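Local coordinates for OxyA protein (PDB 5HH3) that probably uses its heme iron to catalyse a phenolic coupling that cyclises the peptide during biosynthesis of a glycopeptide antibiotic, at residues T288-A293 and T309-L314. Residues are numbered along the deposited sequence; the frame is centred on the assembly and turned at random.
Sequences THPRVA and TVTCSL. With HEM (protoporphyrin IX containing Fe), chain G.
Val310 O is gripped twice, by Arg291 N at 3.0 Å in an almost straight bond (177° at the hydrogen) and by a water. The same water donates to His289 O and accepts from Thr288 OG1, bridging the segments between the Arg291–Val310 pair and the Thr288 N to Cys312 O bond, 3.1 Å long. Val310 N returns a 2.9 Å bond to Arg291 O, completing an antiparallel hydrogen-bonded pair; beyond it Val292 and Thr309 form a non-hydrogen-bonded pair, their CG2 methyls meeting beside Leu77. Pro290 lies alongside Thr311, its CB 3.4 Å from Thr311 OG1. At the other end Thr288 OG1, set between its own N and carbonyl carbon (chi1 49°), comes within 3.3 Å of Cys312 CB, while its CG2 faces Leu314 CD2.

The Arg291 chain starts beside Val310 O but turns at chi2 (-66°), which swings CD away from the strand pair; farther out, the guanidinium meets a heme propionate edge-on. NH2 reaches O2D at 2.7 Å and NH1 reaches O1D at 2.8 Å, a bidentate grip that would help balance the carboxylate charge. NH1 also bonds His289 O, helping to set the group's rotation, and His289 N gives O1D a second donor. His289 ND1 hydrogen-bonds Tyr78 OH, while the CD2 edge of the ring lies beside O1D, and Leu314 CD1 packs on the heme methyl CMD. Strand 53-57 flanks 309-312 on its other side. This is the propionate side of the cytochrome P450 beta-sheet, where backbone and arginine together hold a heme propionate.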
loop_
_atom_site.group_PDB
_atom_site.type_symbol
_atom_site.label_atom_id
_atom_site.label_comp_id
_atom_site.label_asym_id
_atom_site.label_seq_id
_atom_site.Cartn_x
_atom_site.Cartn_y
_atom_site.Cartn_z
ATOM N N THR B 288 0.926 -3.294 -15.540
ATOM C CA THR B 288 1.413 -1.921 -15.613
ATOM C C THR B 288 1.107 -1.247 -14.293
ATOM O O THR B 288 0.290 -1.745 -13.508
ATOM C CB THR B 288 0.678 -1.122 -16.722
ATOM O OG1 THR B 288 -0.730 -1.303 -16.578
ATOM C CG2 THR B 288 1.092 -1.568 -18.094
ATOM N N HIS B 289 1.728 -0.096 -14.055
ATOM C CA HIS B 289 1.343 0.747 -12.936
ATOM C C HIS B 289 -0.116 1.209 -13.157
ATOM O O HIS B 289 -0.488 1.544 -14.292
ATOM C CB HIS B 289 2.234 1.993 -12.837
ATOM C CG HIS B 289 3.661 1.688 -12.530
ATOM N ND1 HIS B 289 4.119 1.483 -11.241
ATOM C CD2 HIS B 289 4.733 1.527 -13.342
ATOM C CE1 HIS B 289 5.417 1.227 -11.274
ATOM N NE2 HIS B 289 5.812 1.256 -12.536
ATOM N N PRO B 290 -0.928 1.252 -12.083
ATOM C CA PRO B 290 -2.273 1.755 -12.261
ATOM C C PRO B 290 -2.342 3.213 -12.709
ATOM O O PRO B 290 -1.546 4.046 -12.254
ATOM C CB PRO B 290 -2.931 1.578 -10.900
ATOM C CG PRO B 290 -1.912 0.995 -9.995
ATOM C CD PRO B 290 -0.594 0.997 -10.678
ATOM N N ARG B 291 -3.271 3.472 -13.630
ATOM C CA ARG B 291 -3.521 4.774 -14.190
ATOM C C ARG B 291 -4.834 5.327 -13.600
ATOM O O ARG B 291 -5.773 4.562 -13.402
ATOM C CB ARG B 291 -3.713 4.674 -15.714
ATOM C CG ARG B 291 -2.637 3.972 -16.553
ATOM C CD ARG B 291 -1.367 4.718 -16.547
ATOM N NE ARG B 291 -0.435 4.397 -17.644
ATOM C CZ ARG B 291 0.626 3.586 -17.566
ATOM N NH1 ARG B 291 0.852 2.874 -16.470
ATOM N NH2 ARG B 291 1.434 3.451 -18.620
ATOM N N VAL B 292 -4.912 6.645 -13.363
ATOM C CA VAL B 292 -6.162 7.283 -12.942
ATOM C C VAL B 292 -6.839 7.878 -14.167
ATOM O O VAL B 292 -6.182 8.556 -14.936
ATOM C CB VAL B 292 -5.939 8.431 -11.932
ATOM C CG1 VAL B 292 -7.274 8.967 -11.420
ATOM C CG2 VAL B 292 -5.097 7.961 -10.766
ATOM N N ALA B 293 -8.146 7.644 -14.319
ATOM C CA ALA B 293 -8.955 8.322 -15.358
ATOM C C ALA B 293 -9.123 9.800 -15.046
ATOM O O ALA B 293 -9.566 10.167 -13.952
ATOM C CB ALA B 293 -10.308 7.646 -15.521
ATOM N N THR B 309 -9.580 4.068 -11.310
ATOM C CA THR B 309 -8.272 3.622 -11.765
ATOM C C THR B 309 -8.393 2.379 -12.602
ATOM O O THR B 309 -9.335 1.609 -12.447
ATOM C CB THR B 309 -7.299 3.357 -10.586
ATOM O OG1 THR B 309 -7.743 2.228 -9.837
ATOM C CG2 THR B 309 -7.236 4.556 -9.680
ATOM N N VAL B 310 -7.410 2.174 -13.470
ATOM C CA VAL B 310 -7.326 0.965 -14.285
ATOM C C VAL B 310 -5.901 0.394 -14.239
ATOM O O VAL B 310 -4.932 1.105 -14.532
ATOM C CB VAL B 310 -7.662 1.257 -15.753
ATOM C CG1 VAL B 310 -7.512 -0.011 -16.604
ATOM C CG2 VAL B 310 -9.072 1.864 -15.866
ATOM N N THR B 311 -5.799 -0.889 -13.912
ATOM C CA THR B 311 -4.545 -1.623 -13.935
ATOM C C THR B 311 -4.638 -2.586 -15.097
ATOM O O THR B 311 -5.662 -3.290 -15.235
ATOM C CB THR B 311 -4.381 -2.395 -12.619
ATOM O OG1 THR B 311 -4.413 -1.467 -11.525
ATOM C CG2 THR B 311 -3.081 -3.209 -12.601
ATOM N N CYS B 312 -3.621 -2.604 -15.952
ATOM C CA CYS B 312 -3.639 -3.463 -17.133
ATOM C C CYS B 312 -2.849 -4.754 -16.888
ATOM O O CYS B 312 -1.691 -4.691 -16.451
ATOM C CB CYS B 312 -3.083 -2.740 -18.346
ATOM S SG CYS B 312 -4.015 -1.266 -18.800
ATOM N N SER B 313 -3.493 -5.905 -17.155
ATOM C CA SER B 313 -2.864 -7.206 -17.047
ATOM C C SER B 313 -2.203 -7.606 -18.385
ATOM O O SER B 313 -2.838 -8.167 -19.308
ATOM C CB SER B 313 -3.873 -8.260 -16.606
ATOM O OG SER B 313 -3.263 -9.523 -16.430
ATOM N N LEU B 314 -0.905 -7.345 -18.449
ATOM C CA LEU B 314 -0.063 -7.767 -19.552
ATOM C C LEU B 314 0.007 -9.288 -19.625
ATOM O O LEU B 314 0.021 -9.848 -20.719
ATOM C CB LEU B 314 1.338 -7.169 -19.428
ATOM C CG LEU B 314 1.472 -5.653 -19.259
ATOM C CD1 LEU B 314 2.940 -5.224 -19.226
ATOM C CD2 LEU B 314 0.734 -4.939 -20.377
HETATM C CHA HEM G . 8.681 0.926 -18.549
HETATM C CHB HEM G . 13.532 0.924 -18.463
HETATM C CHC HEM G . 13.511 -3.918 -18.948
HETATM C CHD HEM G . 8.693 -3.870 -19.108
HETATM C C1A HEM G . 9.994 1.324 -18.455
HETATM C C2A HEM G . 10.405 2.658 -18.178
HETATM C C3A HEM G . 11.767 2.661 -18.166
HETATM C C4A HEM G . 12.207 1.332 -18.426
HETATM C CMA HEM G . 12.659 3.847 -17.898
HETATM C CAA HEM G . 9.488 3.845 -17.960
HETATM C CBA HEM G . 9.181 4.484 -19.314
HETATM C CGA HEM G . 8.240 5.676 -19.247
HETATM O O1A HEM G . 7.442 5.849 -18.294
HETATM O O2A HEM G . 8.243 6.515 -20.187
HETATM C C1B HEM G . 13.968 -0.411 -18.576
HETATM C C2B HEM G . 15.345 -0.820 -18.558
HETATM C C3B HEM G . 15.357 -2.191 -18.693
HETATM C C4B HEM G . 13.927 -2.593 -18.796
HETATM C CMB HEM G . 16.556 0.080 -18.424
HETATM C CAB HEM G . 16.481 -3.159 -18.783
HETATM C CBB HEM G . 17.783 -2.878 -18.884
HETATM C C1C HEM G . 12.197 -4.364 -19.021
HETATM C C2C HEM G . 11.794 -5.710 -19.161
HETATM C C3C HEM G . 10.393 -5.700 -19.200
HETATM C C4C HEM G . 9.983 -4.326 -19.093
HETATM C CMC HEM G . 12.711 -6.916 -19.231
HETATM C CAC HEM G . 9.434 -6.825 -19.349
HETATM C CBC HEM G . 9.734 -8.107 -19.543
HETATM C C1D HEM G . 8.345 -2.529 -18.956
HETATM C C2D HEM G . 6.923 -2.124 -18.924
HETATM C C3D HEM G . 6.912 -0.792 -18.768
HETATM C C4D HEM G . 8.336 -0.401 -18.704
HETATM C CMD HEM G . 5.677 -2.974 -19.024
HETATM C CAD HEM G . 5.662 0.074 -18.680
HETATM C CBD HEM G . 5.048 0.170 -17.275
HETATM C CGD HEM G . 3.792 1.057 -17.285
HETATM O O1D HEM G . 3.151 1.313 -16.250
HETATM O O2D HEM G . 3.329 1.566 -18.315
HETATM N NA HEM G . 11.107 0.524 -18.621
HETATM N NB HEM G . 13.191 -1.485 -18.746
HETATM N NC HEM G . 11.102 -3.548 -19.026
HETATM N ND HEM G . 9.160 -1.459 -18.856
HETATM FE FE HEM G . 11.087 -1.466 -18.815
HETATM O O HOH W 1 -2.536 0.515 -15.843
HETATM O O HOH W 2 11.022 -1.474 -16.712
#